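Local structure of tail component (Lactobacillus phage J-1, 5LY8) at residues 30-42 with 111-125. The protein forms part of the phage's distal tail, where this second carbohydrate-binding module probably recognises saccharides on the surface of the host bacterium. Sequence-based numbering, arbitrary orientation.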
loop_
_atom_site.group_PDB
_atom_site.type_symbol
_atom_site.label_atom_id
_atom_site.label_comp_id
_atom_site.label_asym_id
_atom_site.label_seq_id
_atom_site.Cartn_x
_atom_site.Cartn_y
_atom_site.Cartn_z
ATOM N N THR A 30 9.028 6.653 -10.117
ATOM C CA THR A 30 10.287 5.941 -10.211
ATOM C C THR A 30 10.072 4.483 -9.873
ATOM O O THR A 30 9.257 4.144 -9.001
ATOM C CB THR A 30 11.387 6.606 -9.409
ATOM O OG1 THR A 30 10.963 6.706 -8.070
ATOM C CG2 THR A 30 11.758 7.983 -9.948
ATOM N N LEU A 31 10.798 3.625 -10.559
ATOM C CA LEU A 31 10.685 2.193 -10.421
ATOM C C LEU A 31 11.745 1.620 -9.540
ATOM O O LEU A 31 12.914 1.988 -9.646
ATOM C CB LEU A 31 10.777 1.548 -11.814
ATOM C CG LEU A 31 9.705 2.007 -12.817
ATOM C CD1 LEU A 31 10.087 1.639 -14.263
ATOM C CD2 LEU A 31 8.317 1.499 -12.411
ATOM N N ASN A 32 11.349 0.698 -8.651
ATOM C CA ASN A 32 12.285 -0.077 -7.856
ATOM C C ASN A 32 13.301 0.741 -7.047
ATOM O O ASN A 32 14.446 0.299 -6.869
ATOM C CB ASN A 32 12.978 -1.113 -8.761
ATOM C CG ASN A 32 11.958 -2.050 -9.342
ATOM O OD1 ASN A 32 11.031 -2.470 -8.638
ATOM N ND2 ASN A 32 12.136 -2.453 -10.585
ATOM N N ASN A 33 12.865 1.871 -6.473
ATOM C CA ASN A 33 13.772 2.698 -5.675
ATOM C C ASN A 33 13.017 3.407 -4.551
ATOM O O ASN A 33 13.344 4.561 -4.204
ATOM C CB ASN A 33 14.504 3.702 -6.593
ATOM C CG ASN A 33 13.607 4.805 -7.105
ATOM O OD1 ASN A 33 12.374 4.675 -7.139
ATOM N ND2 ASN A 33 14.186 5.960 -7.425
ATOM N N GLY A 34 12.020 2.731 -3.990
ATOM C CA GLY A 34 11.222 3.310 -2.927
ATOM C C GLY A 34 11.517 2.740 -1.563
ATOM O O GLY A 34 12.608 2.226 -1.307
ATOM N N VAL A 35 10.521 2.819 -0.689
ATOM C CA VAL A 35 10.677 2.405 0.704
ATOM C C VAL A 35 9.713 1.269 0.993
ATOM O O VAL A 35 8.517 1.365 0.691
ATOM C CB VAL A 35 10.395 3.578 1.674
ATOM C CG1 VAL A 35 10.743 3.186 3.102
ATOM C CG2 VAL A 35 11.142 4.853 1.266
ATOM N N THR A 36 10.236 0.177 1.565
ATOM C CA THR A 36 9.420 -0.981 1.973
ATOM C C THR A 36 9.325 -1.047 3.482
ATOM O O THR A 36 10.174 -0.487 4.167
ATOM C CB THR A 36 9.992 -2.302 1.447
ATOM O OG1 THR A 36 11.264 -2.560 2.076
ATOM C CG2 THR A 36 10.132 -2.298 -0.048
ATOM N N ALA A 37 8.280 -1.696 4.011
ATOM C CA ALA A 37 8.029 -1.744 5.440
ATOM C C ALA A 37 8.258 -3.110 6.074
ATOM O O ALA A 37 8.625 -3.178 7.251
ATOM C CB ALA A 37 6.603 -1.276 5.726
ATOM N N PHE A 38 8.049 -4.213 5.328
ATOM C CA PHE A 38 8.134 -5.552 5.917
ATOM C C PHE A 38 9.429 -5.683 6.732
ATOM O O PHE A 38 10.527 -5.491 6.196
ATOM C CB PHE A 38 8.081 -6.622 4.834
ATOM C CG PHE A 38 8.174 -8.003 5.432
ATOM C CD1 PHE A 38 7.132 -8.521 6.194
ATOM C CD2 PHE A 38 9.318 -8.763 5.272
ATOM C CE1 PHE A 38 7.227 -9.790 6.755
ATOM C CE2 PHE A 38 9.412 -10.032 5.854
ATOM C CZ PHE A 38 8.367 -10.534 6.589
ATOM N N PRO A 39 9.322 -6.025 8.031
ATOM C CA PRO A 39 10.523 -6.051 8.895
ATOM C C PRO A 39 11.237 -7.388 8.775
ATOM O O PRO A 39 11.181 -8.250 9.674
ATOM C CB PRO A 39 9.948 -5.827 10.297
ATOM C CG PRO A 39 8.567 -6.426 10.233
ATOM C CD PRO A 39 8.078 -6.209 8.813
ATOM N N TYR A 40 11.929 -7.557 7.637
ATOM C CA TYR A 40 12.612 -8.818 7.345
ATOM C C TYR A 40 13.543 -9.256 8.454
ATOM O O TYR A 40 13.677 -10.449 8.712
ATOM C CB TYR A 40 13.412 -8.700 6.024
ATOM C CG TYR A 40 14.403 -7.552 5.974
ATOM C CD1 TYR A 40 14.011 -6.296 5.527
ATOM C CD2 TYR A 40 15.726 -7.721 6.387
ATOM C CE1 TYR A 40 14.914 -5.237 5.470
ATOM C CE2 TYR A 40 16.628 -6.652 6.367
ATOM C CZ TYR A 40 16.211 -5.421 5.888
ATOM O OH TYR A 40 17.086 -4.356 5.827
ATOM N N TYR A 41 14.171 -8.281 9.112
ATOM C CA TYR A 41 15.159 -8.469 10.176
ATOM C C TYR A 41 14.550 -9.080 11.443
ATOM O O TYR A 41 15.292 -9.468 12.342
ATOM C CB TYR A 41 15.898 -7.145 10.480
ATOM C CG TYR A 41 14.975 -5.964 10.507
ATOM C CD1 TYR A 41 14.696 -5.254 9.350
ATOM C CD2 TYR A 41 14.289 -5.610 11.676
ATOM C CE1 TYR A 41 13.749 -4.231 9.342
ATOM C CE2 TYR A 41 13.345 -4.593 11.670
ATOM C CZ TYR A 41 13.079 -3.911 10.505
ATOM O OH TYR A 41 12.129 -2.910 10.515
ATOM N N GLU A 42 13.220 -9.045 11.573
ATOM C CA GLU A 42 12.519 -9.697 12.681
ATOM C C GLU A 42 11.998 -11.071 12.295
ATOM O O GLU A 42 11.572 -11.801 13.174
ATOM C CB GLU A 42 11.355 -8.826 13.157
ATOM C CG GLU A 42 11.838 -7.522 13.776
ATOM C CD GLU A 42 10.779 -6.508 14.120
ATOM O OE1 GLU A 42 9.580 -6.763 13.866
ATOM O OE2 GLU A 42 11.162 -5.448 14.676
ATOM N N ARG A 111 2.323 -10.642 -1.310
ATOM C CA ARG A 111 2.175 -9.492 -0.427
ATOM C C ARG A 111 2.073 -8.250 -1.277
ATOM O O ARG A 111 2.736 -8.159 -2.312
ATOM C CB ARG A 111 3.426 -9.386 0.502
ATOM C CG ARG A 111 3.538 -8.113 1.322
ATOM C CD ARG A 111 4.822 -8.131 2.170
ATOM N NE ARG A 111 4.838 -7.024 3.132
ATOM C CZ ARG A 111 4.243 -7.036 4.307
ATOM N NH1 ARG A 111 3.616 -8.131 4.732
ATOM N NH2 ARG A 111 4.250 -5.957 5.065
ATOM N N PHE A 112 1.303 -7.253 -0.805
ATOM C CA PHE A 112 1.450 -5.901 -1.324
ATOM C C PHE A 112 1.538 -4.926 -0.180
ATOM O O PHE A 112 1.019 -5.183 0.911
ATOM C CB PHE A 112 0.397 -5.471 -2.364
ATOM C CG PHE A 112 -1.036 -5.385 -1.919
ATOM C CD1 PHE A 112 -1.451 -4.394 -1.036
ATOM C CD2 PHE A 112 -2.003 -6.195 -2.494
ATOM C CE1 PHE A 112 -2.796 -4.281 -0.671
ATOM C CE2 PHE A 112 -3.353 -6.037 -2.172
ATOM C CZ PHE A 112 -3.742 -5.068 -1.282
ATOM N N GLU A 113 2.239 -3.819 -0.433
ATOM C CA GLU A 113 2.324 -2.676 0.466
ATOM C C GLU A 113 1.958 -1.430 -0.290
ATOM O O GLU A 113 2.464 -1.208 -1.398
ATOM C CB GLU A 113 3.732 -2.497 1.047
ATOM C CG GLU A 113 4.153 -3.614 1.977
ATOM C CD GLU A 113 5.525 -3.425 2.584
ATOM O OE1 GLU A 113 6.170 -2.368 2.353
ATOM O OE2 GLU A 113 5.968 -4.368 3.291
ATOM N N PHE A 114 1.121 -0.590 0.328
ATOM C CA PHE A 114 0.872 0.780 -0.113
ATOM C C PHE A 114 1.370 1.656 1.033
ATOM O O PHE A 114 0.807 1.634 2.139
ATOM C CB PHE A 114 -0.591 1.037 -0.459
ATOM C CG PHE A 114 -1.008 0.285 -1.703
ATOM C CD1 PHE A 114 -0.494 0.630 -2.937
ATOM C CD2 PHE A 114 -1.866 -0.797 -1.628
ATOM C CE1 PHE A 114 -0.851 -0.085 -4.092
ATOM C CE2 PHE A 114 -2.241 -1.505 -2.788
ATOM C CZ PHE A 114 -1.738 -1.130 -4.014
ATOM N N ASN A 115 2.467 2.388 0.774
ATOM C CA ASN A 115 3.201 3.121 1.791
ATOM C C ASN A 115 3.264 4.594 1.535
ATOM O O ASN A 115 3.401 5.022 0.382
ATOM C CB ASN A 115 4.661 2.590 1.800
ATOM C CG ASN A 115 4.751 1.129 2.139
ATOM O OD1 ASN A 115 3.846 0.586 2.768
ATOM N ND2 ASN A 115 5.810 0.461 1.710
ATOM N N LEU A 116 3.189 5.365 2.626
ATOM C CA LEU A 116 3.409 6.812 2.619
ATOM C C LEU A 116 4.654 7.048 3.457
ATOM O O LEU A 116 4.815 6.455 4.536
ATOM C CB LEU A 116 2.201 7.567 3.164
ATOM C CG LEU A 116 0.960 7.425 2.275
ATOM C CD1 LEU A 116 -0.255 7.930 2.978
ATOM C CD2 LEU A 116 1.130 8.136 0.916
ATOM N N THR A 117 5.538 7.912 2.951
ATOM C CA THR A 117 6.852 8.117 3.538
ATOM C C THR A 117 7.171 9.568 3.747
ATOM O O THR A 117 6.510 10.443 3.184
ATOM C CB THR A 117 7.910 7.459 2.612
ATOM O OG1 THR A 117 7.944 8.122 1.339
ATOM C CG2 THR A 117 7.646 5.960 2.388
ATOM N N TYR A 118 8.217 9.817 4.530
ATOM C CA TYR A 118 8.759 11.154 4.730
ATOM C C TYR A 118 10.251 11.028 4.850
ATOM O O TYR A 118 10.749 10.283 5.711
ATOM C CB TYR A 118 8.194 11.896 5.954
ATOM C CG TYR A 118 8.630 13.348 6.000
ATOM C CD1 TYR A 118 8.213 14.246 5.025
ATOM C CD2 TYR A 118 9.492 13.813 6.991
ATOM C CE1 TYR A 118 8.625 15.572 5.041
ATOM C CE2 TYR A 118 9.886 15.147 7.028
ATOM C CZ TYR A 118 9.440 16.022 6.055
ATOM O OH TYR A 118 9.836 17.337 6.068
ATOM N N GLN A 119 11.001 11.784 4.036
ATOM C CA GLN A 119 12.464 11.782 4.056
ATOM C C GLN A 119 13.032 10.355 4.098
ATOM O O GLN A 119 13.987 10.089 4.829
ATOM C CB GLN A 119 13.031 12.705 5.169
ATOM C CG GLN A 119 12.609 14.157 4.941
ATOM C CD GLN A 119 13.173 15.160 5.934
ATOM O OE1 GLN A 119 13.342 14.929 7.161
ATOM N NE2 GLN A 119 13.375 16.364 5.450
ATOM N N GLY A 120 12.425 9.445 3.326
ATOM C CA GLY A 120 12.947 8.098 3.183
ATOM C C GLY A 120 12.488 7.090 4.213
ATOM O O GLY A 120 12.948 5.939 4.173
ATOM N N LYS A 121 11.617 7.483 5.144
ATOM C CA LYS A 121 11.138 6.567 6.172
ATOM C C LYS A 121 9.656 6.344 6.025
ATOM O O LYS A 121 8.918 7.262 5.649
ATOM C CB LYS A 121 11.430 7.144 7.565
ATOM C CG LYS A 121 12.925 7.138 7.907
ATOM C CD LYS A 121 13.164 7.461 9.394
ATOM C CE LYS A 121 14.636 7.601 9.723
ATOM N NZ LYS A 121 15.308 6.277 9.730
ATOM N N ILE A 122 9.191 5.136 6.358
ATOM C CA ILE A 122 7.769 4.863 6.426
ATOM C C ILE A 122 7.105 5.742 7.485
ATOM O O ILE A 122 7.582 5.830 8.629
ATOM C CB ILE A 122 7.530 3.380 6.805
ATOM C CG1 ILE A 122 8.115 2.391 5.777
ATOM C CG2 ILE A 122 6.029 3.100 7.067
ATOM C CD1 ILE A 122 7.376 2.411 4.393
ATOM N N VAL A 123 5.979 6.351 7.087
ATOM C CA VAL A 123 5.074 7.025 7.990
ATOM C C VAL A 123 3.852 6.107 8.184
ATOM O O VAL A 123 3.458 5.850 9.319
ATOM C CB VAL A 123 4.712 8.446 7.532
ATOM C CG1 VAL A 123 3.591 9.048 8.393
ATOM C CG2 VAL A 123 5.942 9.342 7.565
ATOM N N ALA A 124 3.276 5.593 7.087
ATOM C CA ALA A 124 2.159 4.644 7.186
ATOM C C ALA A 124 2.323 3.572 6.136
ATOM O O ALA A 124 2.736 3.867 5.011
ATOM C CB ALA A 124 0.811 5.365 6.997
ATOM N N SER A 125 1.974 2.321 6.489
ATOM C CA SER A 125 2.069 1.199 5.565
ATOM C C SER A 125 0.867 0.305 5.687
ATOM O O SER A 125 0.605 -0.252 6.776
ATOM C CB SER A 125 3.335 0.386 5.836
ATOM O OG SER A 125 3.360 -0.771 5.002
#
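The carboxylate of Glu113 shows how one buried acid can pin a loop onto a sheet: it meets the consecutive backbone amides of Ala37 and Phe38 with one oxygen each. Ala37 N lies 2.8 Å from Glu113 OE1 and Phe38 N 2.9 Å from Glu113 OE2, both on the syn side of the carboxylate and slightly out of its plane, the second bond being the more bent. The anti sides go to neighbours on the same strand. Arg111 grips OE2 side-on with NE and NH2, while Asn115 ND2 gives OE1 a nearly straight N-H (175°). Five donor bonds thus fix the rotation of the carboxylate and would be expected to favour its charged form.

The ND2 of Asn115 spends its other hydrogen on Val35 O, 3.0 Å away, and Ser125 OG bonds to Asn115 OD1 at 2.7 Å, so the amide is held at both ends. CB of Phe38 lies over one face of the Arg111 guanidinium, and CG anti to the backbone N (chi1 180°) carries CD1 over the same group. Phe38 CD1 comes to 3.8 Å from Arg111 CZ; ring and guanidinium planes stand 56° apart, too steep for a parallel stack. Ala37 aims its methyl at the sheet, with CB 3.4 Å from Ser125 OG. Earlier in the loop, Val35 straddles the hairpin end: CG1 meets Ile122 CD1 at 3.7 Å, CG2 touches Thr117 CG2, and both methyls border the carbonyl oxygen of Gly120, in the type I' turn.

The loop therefore lies across the face formed by strands 110-118 and 121-130 in this concanavalin-clan domain. Strand 208-216, the other antiparallel neighbour of strand 110-118, brings Trp212 against Thr36 and Glu113, Trp73 meets the Phe38 ring edge-to-face, and from the opposite face of strand 110-118, Phe114 and Leu116 pack against strand 94-103 of the second sheet.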